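Local coordinates for protein putative acetamidase/formamidase (Yersinia enterocolitica subsp. palearctica serotype O:3, PDB 5UBU) that probably hydrolyses the carbon-nitrogen bond of small linear amides, such as acetamide or formamide, at residues L48-G53 with G89-N94; R271-A276 with P317-G322; E8-V13 with G202-L207. All blocks are in the same frame, centred on the assembly; numbering follows the deposited sequence.

Contact 1 (L48-G53 with G89-N94); sequences LTIEPG and GPIMIN
Thr49 and Ile50 pair in parallel with Met92 and Ile93, joining strands 48-50 and 87-93; the short axes are 4.6 Å apart, with 28° between their directions. Met92, a selenomethionine, uses both of its backbone polar atoms here. Its N donates to Leu48 O (2.8 Å) and its O accepts from Ile50 N, on the two sides of Thr49. Ile50 O then accepts from Asn94 N, so the ladder runs one residue past the strand.

The side chains divide between two faces. Ile50, Ile91 and Ile93 share one of them with Leu48. Ile50 CG1 stands between the backbone N and the carbonyl carbon (chi1 66°) and meets Ile93 CG1 at 4.1 Å, while Ile50 CD1 touches Ile91 CG2 at 3.9 Å. Pro52 extends this apolar row, its CG 3.7 Å from Ile93 CG2. On the other face, Thr49 OG1 lies 3.8 Å from Met92 CB.

Past the last bridge, the side chains of Glu51 and Asn94 run side by side. Asn94 ND2 donates to Glu51 OE2 (2.9 Å), reaching it on the syn side but somewhat out of the carboxylate plane. The amide and carboxylate planes are 64° apart.

Strand 214-222 pairs antiparallel with strand 87-93. His26 of strand 25-28 touches Leu48 and Ile50, and Val245 of strand 239-248 packs on Ile50 and Ile93.

Contact 2 (R271-A276 with P317-G322); sequences RPLEDA and PKYTVG
The guanidinium of Arg271 lies nearly parallel to the ring of Tyr319, with 18° between the planes. Tyr319 OH sits 3.3 Å above the guanidinium plane, over its centre. In return, Arg271 NE lies over one face of the ring, offset toward the rim, and is 3.4 Å from Tyr319 CZ. Further back, Arg271 CG makes a CH-pi contact over the same ring, 4.0 Å from the centroid. Leu273 N is at the ring edge, in its plane.

The Arg271 chain is extended from CG to NE, which lets it run across the ring and past Pro317. Arg271 NE is 3.0 Å from Pro317 O, but the angle is too poor for a hydrogen bond. Arg271 NH2 is hydrogen-bonded to Asp316 O, and NH1 is in a long, weak ion pair with Asp275 of the third subunit.

Apolar packing continues the contact along the strand. Leu273 CD1 reaches both Tyr319 CB (3.6 Å) and Val321 CG2 (3.4 Å). Ala276 CB, one turn further along the helix, also meets Val321 CG2, at 3.7 Å. Tyr319 and Val321 are two residues apart, so both point from the strand toward the helix.

Pro272 is the N-cap of helix 273-291, and a cis peptide bond precedes it. Beyond it, Leu273 N bonds to Glu274 of the second subunit. The contact thus sets the first turn of helix 273-291 on strand 319-326 of the large mixed sheet. That strand runs between strands 263-270 and 308-313, and from the latter Leu311 touches Leu273 and Val309 touches Val321.

Contact 3 (E8-V13 with G202-L207); sequences EESIMV and GSITYL
The start of helix 11-15 faces strand 203-208 with the backbones well apart: even the nearest CA atoms, those of Met12 and Ile204, are 7.8 Å from each other. Side chains and one helix amide span the gap.

Tyr206 reaches the helix with its hydroxyl. Met12 N, close to the ring plane, donates a weak hydrogen bond to Tyr206 OH (3.1 Å, 131° at the hydrogen). Ile11 CB touches the same oxygen at 3.4 Å. The stronger partner of Tyr206 OH is Glu259, which also accepts a weak bond from Ile11 N. The acid therefore serves both the tyrosine and the helix start.

Ile204 adds apolar contacts of its own. Its CD1 meets Ser10 CB at 3.7 Å. Met12, a selenomethionine, has its chain extended beyond CG, and this carries its selenium (atom SE) to within 4.0 Å of Ile204 CG2.

Ser10 OG stands between the backbone N and the carbonyl carbon (chi1 67°). There it accepts from Val13 N at 3.3 Å, and it also bonds to Leu7 O. Trp251 meets the Tyr206 ring edge-to-face. This is a serine N-cap on a short helix, with the capped end laid against one face of a beta-sheet by alternate strand residues.

Contacts 2 and 3 are buried, and both pack the start of a helix on the same large mixed sheet; their centres are about 24 Å apart. Contact 1 is partly buried and joins two strands of the other mixed sheet, about 30 Å from contact 2 between centres and across the chain's centre. Its chemistry is mainly backbone bonding, with a polar pair at its exposed end. Contact 2 has no hydrogen bond between its segments and relies on flat-group and apolar packing, next to other subunits. Contact 3 mixes one weak hydrogen bond, from a helix N-H to a tyrosine hydroxyl, with apolar touches. No other subunit touches contacts 1 or 3.

Contact 1 (L48-G53 with G89-N94)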
loop_
_atom_site.group_PDB
_atom_site.type_symbol
_atom_site.label_atom_id
_atom_site.label_comp_id
_atom_site.label_asym_id
_atom_site.label_seq_id
_atom_site.Cartn_x
_atom_site.Cartn_y
_atom_site.Cartn_z
ATOM N N LEU B 48 -13.672 18.264 32.794
ATOM C CA LEU B 48 -15.107 18.276 33.036
ATOM C C LEU B 48 -15.651 16.869 33.244
ATOM O O LEU B 48 -15.193 15.926 32.600
ATOM C CB LEU B 48 -15.811 18.889 31.818
ATOM C CG LEU B 48 -17.343 18.931 31.800
ATOM C CD1 LEU B 48 -17.893 19.798 32.932
ATOM C CD2 LEU B 48 -17.803 19.434 30.439
ATOM N N THR B 49 -16.629 16.736 34.138
ATOM C CA THR B 49 -17.280 15.456 34.395
ATOM C C THR B 49 -18.770 15.674 34.178
ATOM O O THR B 49 -19.348 16.618 34.734
ATOM C CB THR B 49 -17.015 14.942 35.821
ATOM O OG1 THR B 49 -15.600 14.834 36.036
ATOM C CG2 THR B 49 -17.671 13.575 36.034
ATOM N N ILE B 50 -19.384 14.819 33.362
ATOM C CA ILE B 50 -20.806 14.942 33.046
ATOM C C ILE B 50 -21.583 13.643 33.244
ATOM O O ILE B 50 -21.004 12.561 33.373
ATOM C CB ILE B 50 -21.003 15.384 31.568
ATOM C CG1 ILE B 50 -20.525 14.302 30.598
ATOM C CG2 ILE B 50 -20.271 16.694 31.287
ATOM C CD1 ILE B 50 -20.757 14.658 29.147
ATOM N N GLU B 51 -22.907 13.771 33.261
ATOM C CA GLU B 51 -23.809 12.628 33.366
ATOM C C GLU B 51 -24.215 12.232 31.939
ATOM O O GLU B 51 -24.293 13.097 31.055
ATOM C CB GLU B 51 -25.055 13.001 34.172
ATOM C CG GLU B 51 -24.795 13.274 35.649
ATOM C CD GLU B 51 -24.434 12.028 36.426
ATOM O OE1 GLU B 51 -24.681 10.901 35.942
ATOM O OE2 GLU B 51 -23.923 12.157 37.556
ATOM N N PRO B 52 -24.441 10.925 31.694
ATOM C CA PRO B 52 -24.884 10.548 30.357
ATOM C C PRO B 52 -26.197 11.264 30.042
ATOM O O PRO B 52 -27.107 11.275 30.872
ATOM C CB PRO B 52 -25.096 9.033 30.465
ATOM C CG PRO B 52 -24.217 8.598 31.571
ATOM C CD PRO B 52 -24.214 9.743 32.545
ATOM N N GLY B 53 -26.264 11.884 28.872
ATOM C CA GLY B 53 -27.458 12.624 28.458
ATOM C C GLY B 53 -27.243 14.128 28.500
ATOM O O GLY B 53 -28.001 14.862 27.906
ATOM N N GLY B 89 -10.919 18.654 26.221
ATOM C CA GLY B 89 -11.067 17.404 26.966
ATOM C C GLY B 89 -9.854 17.172 27.851
ATOM O O GLY B 89 -8.951 18.011 27.896
ATOM N N PRO B 90 -9.800 16.028 28.532
ATOM C CA PRO B 90 -10.813 14.986 28.468
ATOM C C PRO B 90 -12.072 15.247 29.290
ATOM O O PRO B 90 -11.997 15.788 30.394
ATOM C CB PRO B 90 -10.091 13.764 29.042
ATOM C CG PRO B 90 -9.062 14.314 29.945
ATOM C CD PRO B 90 -8.683 15.665 29.416
ATOM N N ILE B 91 -13.214 14.860 28.727
ATOM C CA ILE B 91 -14.509 14.971 29.379
ATOM C C ILE B 91 -14.803 13.592 29.962
ATOM O O ILE B 91 -14.630 12.591 29.273
ATOM C CB ILE B 91 -15.605 15.370 28.377
ATOM C CG1 ILE B 91 -15.261 16.724 27.747
ATOM C CG2 ILE B 91 -16.972 15.422 29.059
ATOM C CD1 ILE B 91 -16.252 17.227 26.720
HETATM N N MSE B 92 -15.242 13.535 31.215
HETATM C CA MSE B 92 -15.546 12.252 31.869
HETATM C C MSE B 92 -17.024 11.996 31.905
HETATM O O MSE B 92 -17.798 12.888 32.242
HETATM C CB MSE B 92 -15.035 12.248 33.307
HETATM C CG MSE B 92 -13.594 12.745 33.426
HETATM SE SE MSE B 92 -12.332 11.476 32.592
HETATM C CE MSE B 92 -12.183 10.134 34.039
ATOM N N ILE B 93 -17.429 10.784 31.535
ATOM C CA ILE B 93 -18.838 10.410 31.554
ATOM C C ILE B 93 -19.018 9.467 32.743
ATOM O O ILE B 93 -18.365 8.423 32.821
ATOM C CB ILE B 93 -19.318 9.750 30.238
ATOM C CG1 ILE B 93 -19.195 10.715 29.043
ATOM C CG2 ILE B 93 -20.774 9.325 30.362
ATOM C CD1 ILE B 93 -17.787 11.036 28.597
ATOM N N ASN B 94 -19.897 9.852 33.661
ATOM C CA ASN B 94 -20.174 9.085 34.866
ATOM C C ASN B 94 -20.727 7.695 34.539
ATOM O O ASN B 94 -21.777 7.571 33.908
ATOM C CB ASN B 94 -21.179 9.859 35.748
ATOM C CG ASN B 94 -21.380 9.218 37.112
ATOM O OD1 ASN B 94 -20.702 8.269 37.473
ATOM N ND2 ASN B 94 -22.308 9.748 37.880
#

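Contact 2 (R271-A276 with P317-G322)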
loop_
_atom_site.group_PDB
_atom_site.type_symbol
_atom_site.label_atom_id
_atom_site.label_comp_id
_atom_site.label_asym_id
_atom_site.label_seq_id
_atom_site.Cartn_x
_atom_site.Cartn_y
_atom_site.Cartn_z
ATOM N N ARG B 271 -3.189 2.356 6.955
ATOM C CA ARG B 271 -2.413 2.498 5.727
ATOM C C ARG B 271 -1.987 1.073 5.381
ATOM O O ARG B 271 -1.623 0.320 6.290
ATOM C CB ARG B 271 -1.168 3.364 5.868
ATOM C CG ARG B 271 -1.415 4.836 6.107
ATOM C CD ARG B 271 -0.141 5.622 5.824
ATOM N NE ARG B 271 -0.331 7.067 5.975
ATOM C CZ ARG B 271 0.523 8.002 5.547
ATOM N NH1 ARG B 271 1.636 7.666 4.899
ATOM N NH2 ARG B 271 0.242 9.293 5.738
ATOM N N PRO B 272 -2.011 0.676 4.105
ATOM C CA PRO B 272 -2.418 1.519 2.980
ATOM C C PRO B 272 -3.930 1.757 2.961
ATOM O O PRO B 272 -4.651 1.218 3.810
ATOM C CB PRO B 272 -1.932 0.734 1.774
ATOM C CG PRO B 272 -2.002 -0.689 2.215
ATOM C CD PRO B 272 -1.656 -0.689 3.674
ATOM N N LEU B 273 -4.405 2.561 2.013
ATOM C CA LEU B 273 -5.833 2.897 1.974
ATOM C C LEU B 273 -6.763 1.685 1.806
ATOM O O LEU B 273 -7.891 1.737 2.285
ATOM C CB LEU B 273 -6.120 3.991 0.925
ATOM C CG LEU B 273 -7.521 4.621 0.915
ATOM C CD1 LEU B 273 -7.774 5.356 2.224
ATOM C CD2 LEU B 273 -7.693 5.577 -0.255
ATOM N N GLU B 274 -6.301 0.606 1.154
ATOM C CA GLU B 274 -7.129 -0.602 0.998
ATOM C C GLU B 274 -7.494 -1.207 2.361
ATOM O O GLU B 274 -8.606 -1.703 2.556
ATOM C CB GLU B 274 -6.415 -1.801 0.339
ATOM C CG GLU B 274 -5.656 -1.684 -0.941
ATOM C CD GLU B 274 -4.239 -1.179 -0.786
ATOM O OE1 GLU B 274 -4.114 -0.111 -0.202
ATOM O OE2 GLU B 274 -3.285 -1.805 -1.341
ATOM N N ASP B 275 -6.520 -1.233 3.269
ATOM C CA ASP B 275 -6.750 -1.822 4.576
ATOM C C ASP B 275 -7.722 -0.997 5.401
ATOM O O ASP B 275 -8.489 -1.563 6.191
ATOM C CB ASP B 275 -5.432 -2.094 5.316
ATOM C CG ASP B 275 -4.693 -3.328 4.785
ATOM O OD1 ASP B 275 -5.262 -4.076 3.941
ATOM O OD2 ASP B 275 -3.548 -3.555 5.257
ATOM N N ALA B 276 -7.711 0.322 5.204
ATOM C CA ALA B 276 -8.649 1.178 5.916
ATOM C C ALA B 276 -10.052 0.814 5.448
ATOM O O ALA B 276 -10.991 0.712 6.256
ATOM C CB ALA B 276 -8.363 2.639 5.643
ATOM N N PRO B 317 -1.359 10.549 9.437
ATOM C CA PRO B 317 -0.529 9.344 9.661
ATOM C C PRO B 317 -1.225 8.030 9.284
ATOM O O PRO B 317 -0.564 7.060 8.919
ATOM C CB PRO B 317 -0.221 9.415 11.149
ATOM C CG PRO B 317 -0.142 10.882 11.407
ATOM C CD PRO B 317 -1.211 11.504 10.551
ATOM N N LYS B 318 -2.546 8.020 9.410
ATOM C CA LYS B 318 -3.384 6.910 9.007
ATOM C C LYS B 318 -4.558 7.494 8.247
ATOM O O LYS B 318 -5.137 8.515 8.655
ATOM C CB LYS B 318 -3.892 6.106 10.194
ATOM C CG LYS B 318 -2.826 5.289 10.874
ATOM C CD LYS B 318 -3.404 4.417 11.958
ATOM C CE LYS B 318 -2.312 3.540 12.538
ATOM N NZ LYS B 318 -2.823 2.619 13.589
ATOM N N TYR B 319 -4.909 6.858 7.138
ATOM C CA TYR B 319 -6.025 7.317 6.336
ATOM C C TYR B 319 -7.301 6.795 6.964
ATOM O O TYR B 319 -7.272 5.815 7.685
ATOM C CB TYR B 319 -5.899 6.844 4.892
ATOM C CG TYR B 319 -4.536 7.084 4.277
ATOM C CD1 TYR B 319 -3.894 8.314 4.413
ATOM C CD2 TYR B 319 -3.924 6.111 3.499
ATOM C CE1 TYR B 319 -2.667 8.546 3.836
ATOM C CE2 TYR B 319 -2.691 6.339 2.920
ATOM C CZ TYR B 319 -2.069 7.559 3.088
ATOM O OH TYR B 319 -0.851 7.791 2.510
ATOM N N THR B 320 -8.417 7.452 6.688
ATOM C CA THR B 320 -9.698 7.063 7.253
ATOM C C THR B 320 -10.762 6.923 6.171
ATOM O O THR B 320 -10.901 7.783 5.315
ATOM C CB THR B 320 -10.148 8.084 8.305
ATOM O OG1 THR B 320 -9.143 8.189 9.323
ATOM C CG2 THR B 320 -11.474 7.668 8.938
ATOM N N VAL B 321 -11.513 5.826 6.251
ATOM C CA VAL B 321 -12.551 5.479 5.292
ATOM C C VAL B 321 -13.811 5.035 6.024
ATOM O O VAL B 321 -13.729 4.313 7.015
ATOM C CB VAL B 321 -12.077 4.300 4.414
ATOM C CG1 VAL B 321 -13.175 3.861 3.447
ATOM C CG2 VAL B 321 -10.801 4.667 3.658
ATOM N N GLY B 322 -14.968 5.450 5.521
ATOM C CA GLY B 322 -16.251 5.074 6.106
ATOM C C GLY B 322 -17.034 4.186 5.149
ATOM O O GLY B 322 -17.195 4.538 3.987
#

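Contact 3 (E8-V13 with G202-L207)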
loop_
_atom_site.group_PDB
_atom_site.type_symbol
_atom_site.label_atom_id
_atom_site.label_comp_id
_atom_site.label_asym_id
_atom_site.label_seq_id
_atom_site.Cartn_x
_atom_site.Cartn_y
_atom_site.Cartn_z
ATOM N N GLU B 8 -35.632 9.036 17.428
ATOM C CA GLU B 8 -36.409 8.083 18.224
ATOM C C GLU B 8 -35.974 6.631 17.978
ATOM O O GLU B 8 -35.988 5.812 18.899
ATOM C CB GLU B 8 -37.893 8.229 17.918
ATOM C CG GLU B 8 -38.493 9.580 18.262
ATOM C CD GLU B 8 -39.966 9.680 17.861
ATOM O OE1 GLU B 8 -40.488 8.745 17.204
ATOM O OE2 GLU B 8 -40.598 10.713 18.156
ATOM N N GLU B 9 -35.594 6.327 16.734
ATOM C CA GLU B 9 -35.125 4.995 16.353
ATOM C C GLU B 9 -33.604 4.841 16.435
ATOM O O GLU B 9 -33.091 3.762 16.165
ATOM C CB GLU B 9 -35.619 4.647 14.930
ATOM C CG GLU B 9 -37.146 4.516 14.816
ATOM C CD GLU B 9 -37.727 3.365 15.648
ATOM O OE1 GLU B 9 -38.934 3.418 15.993
ATOM O OE2 GLU B 9 -36.974 2.412 15.955
ATOM N N SER B 10 -32.894 5.906 16.813
ATOM C CA SER B 10 -31.424 5.841 16.918
ATOM C C SER B 10 -30.982 4.907 18.041
ATOM O O SER B 10 -31.719 4.679 18.998
ATOM C CB SER B 10 -30.807 7.231 17.147
ATOM O OG SER B 10 -31.161 7.751 18.418
ATOM N N ILE B 11 -29.769 4.380 17.910
ATOM C CA ILE B 11 -29.212 3.464 18.899
ATOM C C ILE B 11 -28.975 4.215 20.210
ATOM O O ILE B 11 -29.170 3.665 21.292
ATOM C CB ILE B 11 -27.930 2.777 18.372
ATOM C CG1 ILE B 11 -28.268 1.975 17.100
ATOM C CG2 ILE B 11 -27.332 1.862 19.428
ATOM C CD1 ILE B 11 -27.087 1.325 16.413
HETATM N N MSE B 12 -28.589 5.480 20.099
HETATM C CA MSE B 12 -28.345 6.310 21.278
HETATM C C MSE B 12 -29.577 6.494 22.124
HETATM O O MSE B 12 -29.509 6.419 23.345
HETATM C CB MSE B 12 -27.874 7.688 20.821
HETATM C CG MSE B 12 -27.580 8.632 21.979
HETATM SE SE MSE B 12 -27.364 10.422 21.199
HETATM C CE MSE B 12 -26.706 11.411 22.761
ATOM N N VAL B 13 -30.707 6.763 21.487
ATOM C CA VAL B 13 -31.946 6.976 22.221
ATOM C C VAL B 13 -32.516 5.659 22.742
ATOM O O VAL B 13 -33.003 5.605 23.871
ATOM C CB VAL B 13 -32.969 7.754 21.368
ATOM C CG1 VAL B 13 -34.328 7.853 22.062
ATOM C CG2 VAL B 13 -32.421 9.146 21.059
ATOM N N GLY B 202 -26.339 16.764 13.174
ATOM C CA GLY B 202 -27.268 15.727 12.735
ATOM C C GLY B 202 -26.670 14.332 12.693
ATOM O O GLY B 202 -27.306 13.414 12.178
ATOM N N SER B 203 -25.458 14.165 13.238
ATOM C CA SER B 203 -24.801 12.862 13.261
ATOM C C SER B 203 -24.548 12.433 14.701
ATOM O O SER B 203 -24.374 13.268 15.581
ATOM C CB SER B 203 -23.461 12.908 12.525
ATOM O OG SER B 203 -22.469 13.637 13.253
ATOM N N ILE B 204 -24.519 11.121 14.913
ATOM C CA ILE B 204 -24.250 10.525 16.216
ATOM C C ILE B 204 -23.059 9.620 15.995
ATOM O O ILE B 204 -23.144 8.701 15.195
ATOM C CB ILE B 204 -25.425 9.667 16.734
ATOM C CG1 ILE B 204 -26.728 10.472 16.757
ATOM C CG2 ILE B 204 -25.111 9.132 18.130
ATOM C CD1 ILE B 204 -27.959 9.653 17.129
ATOM N N THR B 205 -21.954 9.878 16.683
ATOM C CA THR B 205 -20.758 9.046 16.544
ATOM C C THR B 205 -20.640 8.141 17.779
ATOM O O THR B 205 -20.781 8.607 18.915
ATOM C CB THR B 205 -19.481 9.900 16.382
ATOM O OG1 THR B 205 -19.606 10.739 15.233
ATOM C CG2 THR B 205 -18.257 9.022 16.206
ATOM N N TYR B 206 -20.392 6.851 17.536
ATOM C CA TYR B 206 -20.244 5.851 18.598
ATOM C C TYR B 206 -18.772 5.490 18.744
ATOM O O TYR B 206 -18.158 5.036 17.792
ATOM C CB TYR B 206 -21.083 4.619 18.276
ATOM C CG TYR B 206 -22.553 4.948 18.110
ATOM C CD1 TYR B 206 -23.335 5.278 19.209
ATOM C CD2 TYR B 206 -23.164 4.919 16.863
ATOM C CE1 TYR B 206 -24.682 5.587 19.074
ATOM C CE2 TYR B 206 -24.512 5.221 16.718
ATOM C CZ TYR B 206 -25.267 5.555 17.831
ATOM O OH TYR B 206 -26.602 5.855 17.713
ATOM N N LEU B 207 -18.218 5.704 19.935
ATOM C CA LEU B 207 -16.800 5.448 20.218
ATOM C C LEU B 207 -16.623 4.398 21.323
ATOM O O LEU B 207 -17.246 4.508 22.375
ATOM C CB LEU B 207 -16.137 6.753 20.659
ATOM C CG LEU B 207 -16.145 7.886 19.620
ATOM C CD1 LEU B 207 -15.725 9.218 20.234
ATOM C CD2 LEU B 207 -15.246 7.538 18.439
#